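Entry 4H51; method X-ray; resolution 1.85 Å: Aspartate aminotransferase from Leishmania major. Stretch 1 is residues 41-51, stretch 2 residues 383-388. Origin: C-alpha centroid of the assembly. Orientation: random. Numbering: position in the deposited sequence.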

# COMPACT_ATOMS: atom_id res chain seq x y z
N ALA B 41 -9.10 -6.54 24.51
CA ALA B 41 -9.33 -7.85 25.10
C ALA B 41 -9.74 -7.74 26.58
O ALA B 41 -10.37 -8.66 27.11
CB ALA B 41 -8.08 -8.72 24.93
N ALA B 42 -9.44 -6.64 27.26
CA ALA B 42 -9.69 -6.61 28.74
C ALA B 42 -11.18 -6.63 29.17
O ALA B 42 -12.06 -6.12 28.46
CB ALA B 42 -9.03 -5.41 29.37
N LYS B 43 -11.43 -7.20 30.35
CA LYS B 43 -12.80 -7.32 30.88
C LYS B 43 -12.98 -6.36 32.06
O LYS B 43 -12.01 -6.06 32.78
CB LYS B 43 -13.09 -8.78 31.29
N GLY B 44 -14.22 -5.91 32.24
CA GLY B 44 -14.61 -5.02 33.34
C GLY B 44 -14.67 -3.58 32.87
O GLY B 44 -14.40 -3.29 31.69
N PRO B 45 -15.01 -2.66 33.80
CA PRO B 45 -14.98 -1.21 33.52
C PRO B 45 -13.57 -0.78 33.07
O PRO B 45 -12.64 -0.83 33.88
CB PRO B 45 -15.30 -0.57 34.87
CG PRO B 45 -15.95 -1.65 35.67
CD PRO B 45 -15.34 -2.93 35.21
N LYS B 46 -13.45 -0.38 31.79
CA LYS B 46 -12.17 -0.02 31.14
C LYS B 46 -12.30 1.24 30.28
O LYS B 46 -13.39 1.65 29.88
CB LYS B 46 -11.64 -1.19 30.30
CG LYS B 46 -12.44 -1.54 29.08
CD LYS B 46 -11.88 -2.74 28.31
CE LYS B 46 -12.71 -2.98 27.06
NZ LYS B 46 -12.19 -4.02 26.12
N ALA B 47 -11.16 1.89 30.05
CA ALA B 47 -11.07 2.98 29.08
C ALA B 47 -9.94 2.60 28.13
O ALA B 47 -8.80 2.53 28.52
CB ALA B 47 -10.81 4.32 29.76
N ASN B 48 -10.29 2.31 26.90
CA ASN B 48 -9.33 1.93 25.93
C ASN B 48 -8.91 3.23 25.22
O ASN B 48 -9.58 3.65 24.27
CB ASN B 48 -9.89 0.88 24.98
CG ASN B 48 -8.92 0.53 23.87
OD1 ASN B 48 -7.83 1.09 23.79
ND2 ASN B 48 -9.32 -0.38 22.99
N LEU B 49 -7.83 3.84 25.69
CA LEU B 49 -7.36 5.09 25.12
C LEU B 49 -6.00 4.99 24.39
O LEU B 49 -5.23 5.97 24.39
CB LEU B 49 -7.27 6.15 26.22
CG LEU B 49 -8.48 6.21 27.17
CD1 LEU B 49 -8.21 7.21 28.29
CD2 LEU B 49 -9.73 6.55 26.36
N VAL B 50 -5.74 3.86 23.75
CA VAL B 50 -4.41 3.62 23.11
C VAL B 50 -4.28 4.22 21.74
O VAL B 50 -3.63 5.29 21.63
CB VAL B 50 -4.03 2.13 23.05
CG1 VAL B 50 -2.63 1.98 22.44
CG2 VAL B 50 -4.12 1.52 24.45
N ILE B 51 -4.86 3.62 20.70
CA ILE B 51 -4.78 4.18 19.35
C ILE B 51 -5.53 5.46 19.18
O ILE B 51 -6.64 5.59 19.69
CB ILE B 51 -5.28 3.18 18.23
CG1 ILE B 51 -4.28 2.05 18.06
CG2 ILE B 51 -5.45 3.87 16.88
CD1 ILE B 51 -4.81 0.90 17.23
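Stretch 2, residues 383-388: HNIFIT

Stretch 2 (H383-T388) leaves a helix at H383 and runs parallel to stretch 1 as a short two-residue strand, A47 pairing with I385 (CA-CA 4.9 Å) and N48 with F386 (CA-CA 5.2 Å). The ladder is stitched by A47 N to N384 O (2.8 Å), F386 N to A47 O (3.0 Å) and a weak bond from L49 N to F386 O (3.1 Å); beside the first, K46 CA makes a CA-H...O contact with N384 O (3.2 Å). N384 adopts left-handed backbone angles (61/25) and points its CB toward stretch 1. Its chi1 of -91° lies between wells, and in this pose ND2 donates to K43 O (2.8 Å), while OD1 lies 3.6 Å from A42 CB. F386 (chi1 m, chi2 -91°) carries its ring back along stretch 1: CZ meets A42 CB at 3.6 Å, and K46 CB approaches the ring edge at CE2 (4.2 Å). K46 is p at chi1 and then extended, so its end leads away from stretch 2 and NZ reaches A42 O (3.1 Å), tying its own loop together. On the face of the sheet shared by A47 and I385, opposite the one that carries N48 and F386, I385 (m, m) brings CD1 to 3.8 Å from A47 CB. V50 (t) sets CG2 3.9 Å from F386 CB, and L49 CD1 touches I387 CG2 at 4.3 Å.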

# COMPACT_ATOMS: atom_id res chain seq x y z
N HIS B 383 -5.29 -0.99 35.95
CA HIS B 383 -6.66 -0.63 36.37
C HIS B 383 -7.52 -0.32 35.20
O HIS B 383 -8.51 0.39 35.31
CB HIS B 383 -6.63 0.53 37.34
CG HIS B 383 -5.92 0.18 38.60
ND1 HIS B 383 -4.70 -0.39 38.59
CD2 HIS B 383 -6.32 0.27 39.94
CE1 HIS B 383 -4.32 -0.63 39.86
NE2 HIS B 383 -5.31 -0.22 40.68
N ASN B 384 -7.18 -0.89 34.06
CA ASN B 384 -8.04 -0.79 32.91
C ASN B 384 -8.24 0.68 32.46
O ASN B 384 -9.19 0.99 31.81
CB ASN B 384 -9.38 -1.52 33.20
CG ASN B 384 -9.38 -3.00 32.81
OD1 ASN B 384 -8.37 -3.58 32.34
ND2 ASN B 384 -10.56 -3.62 32.96
N ILE B 385 -7.30 1.58 32.79
CA ILE B 385 -7.22 2.90 32.12
C ILE B 385 -5.99 2.82 31.19
O ILE B 385 -4.89 3.03 31.62
CB ILE B 385 -7.10 4.08 33.13
CG1 ILE B 385 -8.31 4.17 34.08
CG2 ILE B 385 -6.95 5.41 32.39
CD1 ILE B 385 -9.68 4.05 33.43
N PHE B 386 -6.21 2.43 29.95
CA PHE B 386 -5.14 2.07 29.03
C PHE B 386 -4.67 3.31 28.27
O PHE B 386 -5.11 3.60 27.15
CB PHE B 386 -5.58 1.00 28.04
CG PHE B 386 -5.93 -0.33 28.68
CD1 PHE B 386 -4.95 -1.31 28.85
CD2 PHE B 386 -7.22 -0.59 29.09
CE1 PHE B 386 -5.26 -2.53 29.42
CE2 PHE B 386 -7.54 -1.81 29.65
CZ PHE B 386 -6.55 -2.78 29.82
N ILE B 387 -3.79 4.03 28.93
CA ILE B 387 -2.92 5.03 28.28
C ILE B 387 -1.56 4.39 27.95
O ILE B 387 -1.24 3.31 28.49
CB ILE B 387 -2.75 6.26 29.18
CG1 ILE B 387 -2.02 5.92 30.46
CG2 ILE B 387 -4.12 6.85 29.55
CD1 ILE B 387 -1.80 7.09 31.36
N THR B 388 -0.74 5.04 27.13
CA THR B 388 0.61 4.52 26.93
C THR B 388 1.53 4.74 28.13
O THR B 388 1.30 5.59 29.02
CB THR B 388 1.28 5.09 25.67
OG1 THR B 388 1.75 6.44 25.95
CG2 THR B 388 0.29 5.08 24.48